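AbyA5 (Verrucosispora maris, PDB 4YWF) catalyses acetate elimination in spirotetronate biosynthesis, acting as an esterase-like lyase of the alpha/beta hydrolase superfamily. Local coordinates at residues 116-120 with 131-136; 246-250 with 275-279; 59-64 with 82-88. The protein carries 4 engineered substitutions. All blocks are in the same frame, centred on the assembly; numbering follows the deposited sequence.

Contact 1: residues 116-120 with 131-136; sequences GIERL and AWAAGL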
# COMPACT_ATOMS: atom_id res chain seq x y z
N GLY A 116 16.78 13.24 -7.45
CA GLY A 116 15.34 13.47 -7.39
C GLY A 116 14.65 12.68 -6.28
O GLY A 116 13.63 13.15 -5.79
N ILE A 117 15.19 11.52 -5.89
CA ILE A 117 14.58 10.73 -4.81
C ILE A 117 15.02 11.25 -3.47
O ILE A 117 16.19 11.23 -3.15
CB ILE A 117 14.86 9.20 -4.87
CG1 ILE A 117 14.49 8.65 -6.26
CG2 ILE A 117 14.06 8.49 -3.78
CD1 ILE A 117 14.51 7.12 -6.36
N GLU A 118 14.03 11.68 -2.68
CA GLU A 118 14.24 12.28 -1.39
C GLU A 118 13.45 11.59 -0.30
O GLU A 118 12.34 11.19 -0.49
CB GLU A 118 13.81 13.74 -1.44
CG GLU A 118 14.02 14.53 -0.16
CD GLU A 118 13.63 16.01 -0.34
OE1 GLU A 118 13.67 16.53 -1.49
OE2 GLU A 118 13.25 16.64 0.68
N ARG A 119 14.05 11.49 0.86
CA ARG A 119 13.41 10.94 2.05
C ARG A 119 12.68 12.03 2.81
O ARG A 119 13.23 13.10 3.07
CB ARG A 119 14.51 10.35 2.95
CG ARG A 119 14.05 10.08 4.37
CD ARG A 119 15.18 9.54 5.22
NE ARG A 119 15.17 8.10 5.14
CZ ARG A 119 16.22 7.33 4.93
NH1 ARG A 119 17.46 7.85 4.84
NH2 ARG A 119 16.04 6.02 4.88
N LEU A 120 11.44 11.75 3.18
CA LEU A 120 10.66 12.61 4.04
C LEU A 120 10.49 11.86 5.38
O LEU A 120 10.25 10.70 5.42
CB LEU A 120 9.30 12.85 3.43
CG LEU A 120 9.26 13.40 2.00
CD1 LEU A 120 7.80 13.55 1.56
CD2 LEU A 120 9.99 14.75 1.96
N ALA A 131 8.75 8.42 4.33
CA ALA A 131 8.23 8.36 2.97
C ALA A 131 9.37 8.61 2.01
O ALA A 131 10.42 9.18 2.40
CB ALA A 131 7.11 9.40 2.82
N TRP A 132 9.22 8.16 0.78
CA TRP A 132 10.17 8.46 -0.28
C TRP A 132 9.43 9.28 -1.31
O TRP A 132 8.26 9.02 -1.56
CB TRP A 132 10.67 7.18 -0.95
CG TRP A 132 11.51 6.36 -0.09
CD1 TRP A 132 11.18 5.16 0.49
CD2 TRP A 132 12.85 6.66 0.33
NE1 TRP A 132 12.26 4.68 1.25
CE2 TRP A 132 13.29 5.59 1.16
CE3 TRP A 132 13.75 7.70 0.05
CZ2 TRP A 132 14.54 5.58 1.75
CZ3 TRP A 132 15.03 7.64 0.60
CH2 TRP A 132 15.41 6.59 1.43
N ALA A 133 10.10 10.28 -1.89
CA ALA A 133 9.44 11.16 -2.84
C ALA A 133 10.33 11.53 -4.01
O ALA A 133 11.55 11.46 -3.92
CB ALA A 133 8.99 12.42 -2.15
N ALA A 134 9.69 11.95 -5.11
CA ALA A 134 10.42 12.46 -6.27
C ALA A 134 9.55 13.42 -6.96
O ALA A 134 8.34 13.45 -6.70
CB ALA A 134 10.83 11.36 -7.23
N GLY A 135 10.15 14.25 -7.80
CA GLY A 135 9.38 15.24 -8.58
C GLY A 135 8.98 16.44 -7.75
O GLY A 135 8.13 17.21 -8.18
N LEU A 136 9.60 16.66 -6.58
CA LEU A 136 9.30 17.85 -5.79
C LEU A 136 9.97 19.11 -6.37
O LEU A 136 11.01 19.01 -6.98
CB LEU A 136 9.80 17.69 -4.32
CG LEU A 136 9.32 16.48 -3.54
CD1 LEU A 136 9.83 16.46 -2.11
CD2 LEU A 136 7.81 16.45 -3.54
O HOH W 1 12.22 15.59 -5.71
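R119 lies along W132 on one face of an antiparallel beta hairpin, both side chains pointing the same way. With CG opposite the backbone N (chi1 165°), R119 rests its CB 3.6 Å from CZ3 of W132; a bend at chi3 then brings its NH2 to 3.5 Å from CZ2 of that indole. The guanidinium and indole planes stand 45° apart, so this is not a parallel stack. From just before the strand, I117 brings its CG2 branch to 3.9 Å from W132 CE3, and the benzenoid rim lodges between the two side chains. Replacing W132 by an alanine is likely to open a gap between I117 and R119 and to leave E156 without the NE1 donor.

On the other face the bump is L120: its CD1 settles 4.1 Å from A133 CB, in the hollow left by the short methyls of A131 and A133. The pairs E118/A133 and L120/A131 are each doubly hydrogen-bonded, with E118 N 2.8 Å from A133 O, and a water links G116 O to L136 N. Backbone bonds and carbon surfaces thus hold the hairpin together, while the carboxylate of E118 makes its salt bridge outside it, to R205.

Contact 2: residues 246-250 with 275-279; sequences FFTDK and VFDHV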
# COMPACT_ATOMS: atom_id res chain seq x y z
N PHE A 246 -16.29 -6.82 4.64
CA PHE A 246 -15.08 -7.27 5.31
C PHE A 246 -15.17 -7.05 6.87
O PHE A 246 -14.70 -7.85 7.65
CB PHE A 246 -13.85 -6.56 4.73
CG PHE A 246 -12.58 -7.00 5.35
CD1 PHE A 246 -12.00 -8.17 4.99
CD2 PHE A 246 -12.01 -6.26 6.38
CE1 PHE A 246 -10.84 -8.63 5.63
CE2 PHE A 246 -10.85 -6.69 7.03
CZ PHE A 246 -10.26 -7.87 6.64
N PHE A 247 -15.77 -5.95 7.28
CA PHE A 247 -15.71 -5.51 8.63
C PHE A 247 -16.88 -6.10 9.43
O PHE A 247 -16.82 -6.11 10.62
CB PHE A 247 -15.77 -4.00 8.67
CG PHE A 247 -14.60 -3.34 8.02
CD1 PHE A 247 -13.37 -3.29 8.68
CD2 PHE A 247 -14.72 -2.75 6.74
CE1 PHE A 247 -12.27 -2.68 8.10
CE2 PHE A 247 -13.61 -2.16 6.17
CZ PHE A 247 -12.38 -2.16 6.82
N THR A 248 -17.90 -6.60 8.76
CA THR A 248 -19.18 -6.99 9.41
C THR A 248 -19.61 -8.41 9.13
O THR A 248 -20.49 -8.92 9.81
CB THR A 248 -20.37 -6.09 8.93
OG1 THR A 248 -20.59 -6.35 7.55
CG2 THR A 248 -20.07 -4.57 9.14
N ASP A 249 -19.05 -9.06 8.13
CA ASP A 249 -19.54 -10.42 7.77
C ASP A 249 -18.74 -11.43 8.53
O ASP A 249 -17.60 -11.71 8.17
CB ASP A 249 -19.40 -10.68 6.30
CG ASP A 249 -19.84 -12.06 5.90
OD1 ASP A 249 -20.10 -12.93 6.76
OD2 ASP A 249 -19.90 -12.29 4.69
N LYS A 250 -19.34 -11.99 9.59
CA LYS A 250 -18.64 -12.96 10.47
C LYS A 250 -18.25 -14.32 9.88
O LYS A 250 -17.13 -14.82 10.13
CB LYS A 250 -19.48 -13.15 11.75
CG LYS A 250 -19.48 -11.94 12.63
CD LYS A 250 -18.08 -11.65 13.16
CE LYS A 250 -18.10 -10.63 14.29
NZ LYS A 250 -16.93 -9.68 14.31
N VAL A 275 -9.72 -8.64 17.00
CA VAL A 275 -9.45 -7.66 15.94
C VAL A 275 -10.69 -7.31 15.12
O VAL A 275 -11.01 -6.15 14.95
CB VAL A 275 -8.23 -8.03 15.05
CG1 VAL A 275 -8.43 -9.34 14.33
CG2 VAL A 275 -7.92 -6.88 14.06
N PHE A 276 -11.46 -8.29 14.69
CA PHE A 276 -12.68 -8.02 13.92
C PHE A 276 -13.74 -7.23 14.66
O PHE A 276 -14.35 -6.34 14.08
CB PHE A 276 -13.22 -9.29 13.36
CG PHE A 276 -12.38 -9.83 12.27
CD1 PHE A 276 -12.11 -9.04 11.12
CD2 PHE A 276 -11.86 -11.08 12.33
CE1 PHE A 276 -11.31 -9.51 10.10
CE2 PHE A 276 -11.08 -11.56 11.32
CZ PHE A 276 -10.80 -10.78 10.20
N ASP A 277 -13.90 -7.50 15.97
CA ASP A 277 -14.76 -6.72 16.80
C ASP A 277 -14.22 -5.35 16.83
O ASP A 277 -14.97 -4.34 16.77
CB ASP A 277 -14.81 -7.23 18.25
CG ASP A 277 -15.76 -8.36 18.43
OD1 ASP A 277 -16.58 -8.67 17.51
OD2 ASP A 277 -15.68 -8.95 19.52
N HIS A 278 -12.90 -5.28 16.91
CA HIS A 278 -12.26 -3.98 16.98
C HIS A 278 -12.58 -3.10 15.74
O HIS A 278 -12.73 -1.90 15.87
CB HIS A 278 -10.74 -4.14 17.22
CG HIS A 278 -10.03 -2.84 17.42
ND1 HIS A 278 -10.24 -2.04 18.52
CD2 HIS A 278 -9.12 -2.20 16.66
CE1 HIS A 278 -9.50 -0.95 18.42
NE2 HIS A 278 -8.81 -1.03 17.30
N VAL A 279 -12.70 -3.70 14.56
CA VAL A 279 -12.82 -2.90 13.31
C VAL A 279 -14.28 -2.89 12.82
O VAL A 279 -14.57 -2.41 11.71
CB VAL A 279 -11.88 -3.41 12.20
CG1 VAL A 279 -10.43 -3.29 12.65
CG2 VAL A 279 -12.16 -4.87 11.83
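This is an aromatic packing contact, closed at its outer end by a weak salt bridge, in which F246, F247 and K250 meet F276, D277 and V279 across the helical excursion between strands 233-239 and 296-301, the place where alpha/beta hydrolases commonly carry a lid. F276 turns its edge to the face of F246 in an offset edge-to-face pair: the centroids are 6.0 Å apart and the planes meet at 71°. The nearest atoms are F276 CE1 and F246 CZ, at 4.0 Å. F246 also sets its CD2 over the centre of the F247 ring, so an edge of the first meets a face of the second. V279 meets the edge of F247, its CG2 lying 3.7 Å from CD1 in the ring plane; chi1 of -62° sets CG1 anti to the carbonyl carbon and leaves CG2 in the crowded position. On the solvent side K250, bent at chi2 and chi4, brings NZ to 3.4 Å from D277 OD1, a weak bond that Q253 supplements weakly. Inward, F246 packs edge-to-face on F218 and touches L264 of helix 258-268, F247 meets the ring of H221, and helix 218-226, which carries F218 and H221, thereby borders the contact.

Contact 3: residues 59-64 with 82-88; sequences WTTQWI and FYNMARF. Engineered in segment 82-88: M85 (natural residue Leu).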
# COMPACT_ATOMS: atom_id res chain seq x y z
N TRP A 59 12.33 -19.21 6.94
CA TRP A 59 11.94 -18.17 5.98
C TRP A 59 12.87 -16.97 6.06
O TRP A 59 13.56 -16.67 5.07
CB TRP A 59 10.51 -17.75 6.27
CG TRP A 59 10.07 -16.52 5.55
CD1 TRP A 59 10.20 -15.20 5.97
CD2 TRP A 59 9.36 -16.46 4.33
NE1 TRP A 59 9.62 -14.35 5.07
CE2 TRP A 59 9.09 -15.10 4.06
CE3 TRP A 59 8.91 -17.44 3.44
CZ2 TRP A 59 8.41 -14.69 2.91
CZ3 TRP A 59 8.20 -17.02 2.30
CH2 TRP A 59 7.97 -15.66 2.05
N THR A 60 12.97 -16.35 7.25
CA THR A 60 13.70 -15.06 7.40
C THR A 60 15.21 -15.26 7.09
O THR A 60 15.78 -14.53 6.26
CB THR A 60 13.47 -14.38 8.77
OG1 THR A 60 12.06 -13.99 8.95
CG2 THR A 60 14.40 -13.13 8.92
N THR A 61 15.83 -16.29 7.68
CA THR A 61 17.24 -16.54 7.40
C THR A 61 17.53 -16.72 5.94
O THR A 61 18.54 -16.22 5.44
CB THR A 61 17.79 -17.77 8.13
OG1 THR A 61 17.66 -17.59 9.54
CG2 THR A 61 19.26 -17.96 7.78
N GLN A 62 16.69 -17.51 5.26
CA GLN A 62 16.90 -17.81 3.82
C GLN A 62 16.77 -16.56 2.92
O GLN A 62 17.56 -16.33 2.01
CB GLN A 62 15.93 -18.92 3.34
CG GLN A 62 16.30 -20.37 3.68
CD GLN A 62 17.74 -20.75 3.29
OE1 GLN A 62 18.39 -21.54 3.94
NE2 GLN A 62 18.23 -20.16 2.23
N TRP A 63 15.73 -15.79 3.15
CA TRP A 63 15.54 -14.55 2.42
C TRP A 63 16.66 -13.53 2.69
O TRP A 63 17.13 -12.92 1.74
CB TRP A 63 14.15 -13.98 2.69
CG TRP A 63 13.17 -14.80 2.02
CD1 TRP A 63 12.23 -15.64 2.58
CD2 TRP A 63 13.06 -14.95 0.62
NE1 TRP A 63 11.54 -16.29 1.58
CE2 TRP A 63 12.04 -15.86 0.37
CE3 TRP A 63 13.76 -14.40 -0.46
CZ2 TRP A 63 11.69 -16.21 -0.90
CZ3 TRP A 63 13.41 -14.73 -1.70
CH2 TRP A 63 12.40 -15.65 -1.93
N ILE A 64 17.11 -13.41 3.93
CA ILE A 64 18.30 -12.61 4.25
C ILE A 64 19.57 -13.05 3.44
O ILE A 64 20.30 -12.19 2.90
CB ILE A 64 18.56 -12.48 5.77
CG1 ILE A 64 17.46 -11.63 6.50
CG2 ILE A 64 19.93 -11.87 6.03
CD1 ILE A 64 17.59 -11.62 8.03
N PHE A 82 14.55 -8.91 -1.66
CA PHE A 82 14.78 -10.07 -0.85
C PHE A 82 14.78 -9.79 0.64
O PHE A 82 14.17 -10.54 1.32
CB PHE A 82 16.00 -10.90 -1.23
CG PHE A 82 15.90 -11.57 -2.56
CD1 PHE A 82 14.68 -11.77 -3.20
CD2 PHE A 82 17.05 -11.97 -3.21
CE1 PHE A 82 14.62 -12.37 -4.45
CE2 PHE A 82 16.98 -12.61 -4.42
CZ PHE A 82 15.78 -12.76 -5.08
N TYR A 83 15.39 -8.69 1.11
CA TYR A 83 15.25 -8.28 2.50
C TYR A 83 13.79 -7.98 2.83
O TYR A 83 13.32 -8.29 3.90
CB TYR A 83 16.16 -7.09 2.82
CG TYR A 83 17.64 -7.32 2.71
CD1 TYR A 83 18.23 -8.53 3.13
CD2 TYR A 83 18.50 -6.32 2.25
CE1 TYR A 83 19.62 -8.74 3.06
CE2 TYR A 83 19.89 -6.53 2.17
CZ TYR A 83 20.42 -7.76 2.57
OH TYR A 83 21.74 -7.96 2.51
N ASN A 84 13.07 -7.37 1.89
CA ASN A 84 11.62 -7.11 2.07
C ASN A 84 10.88 -8.41 2.38
O ASN A 84 10.20 -8.53 3.41
CB ASN A 84 11.07 -6.40 0.80
CG ASN A 84 9.59 -6.11 0.87
OD1 ASN A 84 8.88 -6.27 1.89
ND2 ASN A 84 9.14 -5.57 -0.19
N MSE A 85 11.08 -9.43 1.53
CA MSE A 85 10.44 -10.73 1.73
C MSE A 85 10.79 -11.30 3.09
O MSE A 85 9.93 -11.85 3.77
CB MSE A 85 10.87 -11.72 0.68
CG MSE A 85 10.28 -11.36 -0.65
SE MSE A 85 8.33 -11.39 -0.36
CE MSE A 85 7.91 -9.46 -0.43
N ALA A 86 12.04 -11.19 3.50
CA ALA A 86 12.45 -11.67 4.81
C ALA A 86 11.63 -11.15 6.00
O ALA A 86 11.38 -11.86 6.98
CB ALA A 86 13.90 -11.31 5.00
N ARG A 87 11.31 -9.86 5.95
CA ARG A 87 10.51 -9.19 6.97
C ARG A 87 8.99 -9.45 6.83
O ARG A 87 8.25 -9.29 7.77
CB ARG A 87 10.85 -7.67 6.90
CG ARG A 87 9.75 -6.74 7.30
CD ARG A 87 9.09 -5.88 6.24
NE ARG A 87 8.45 -6.43 5.06
CZ ARG A 87 7.14 -6.50 4.79
NH1 ARG A 87 6.15 -6.20 5.68
NH2 ARG A 87 6.81 -6.93 3.58
N PHE A 88 8.52 -9.86 5.64
CA PHE A 88 7.12 -10.20 5.41
C PHE A 88 6.71 -11.31 6.34
O PHE A 88 7.49 -12.25 6.54
CB PHE A 88 6.98 -10.66 3.98
CG PHE A 88 5.62 -11.13 3.59
CD1 PHE A 88 5.26 -12.47 3.79
CD2 PHE A 88 4.74 -10.30 2.92
CE1 PHE A 88 4.02 -12.95 3.39
CE2 PHE A 88 3.50 -10.76 2.54
CZ PHE A 88 3.14 -12.09 2.77
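An antiparallel helical hairpin, formed by helices 59-72 and 76-87 ahead of the alpha/beta sheet, is joined here through W59, T60, W63 and I64 on one side and F82, Y83, M85, A86 and F88 on the other. The local axes run at 175° and only 7.8 Å apart, a closeness consistent with the small side chain of A86, whose CA comes within 4.4 Å of T60 CA. Two side chains of the first helix reach carbonyls in the last turn of the second. W59, its CG anti to the backbone N (chi1 169°), swings its indole across so that NE1 donates to M85 O at 2.8 Å, in a bent bond. T60 OG1 donates to A86 O at 3.0 Å.

W63 fills the middle. Its CB abuts A86 CB at 3.5 Å, and its five-membered ring receives M85 CB over one face, a CH-pi contact of 4.2 Å to the centroid; M85 is an engineered selenomethionine in place of leucine. W63 CZ3 also lies 3.6 Å from F82 CD1, the rings oblique at 51°. CD1 of W63 stands over the centre of the W59 ring, so an edge of W63 meets that face with the rings steeply inclined. Helix 94-111 flanks the hairpin, R96 against W59 and T60, A99 against A86. Y83 sends its hydroxyl to E71, while at its ring edge CE1 lies 3.5 Å from I64 O.

In the fold
From the N terminus, contact 3 comes first, closing a largely helical loop of 17 residues and pairing the two helices immediately before helix 94-111. That helix touches residues of both contact 3 and contact 1, joining the helical hairpin to the sheet edge although the two centres lie 26 Å apart. Contact 1 then closes the shortest loop, 10 residues that are mostly strand, and pairs outermost strand 118-124 with 127-134. Contact 2 follows, beyond strand 233-239, spanning 24 residues rich in helix; its centre lies 36 Å from that of contact 1, on the opposite side of the chain's centre. The three follow in series, none nested or crossing.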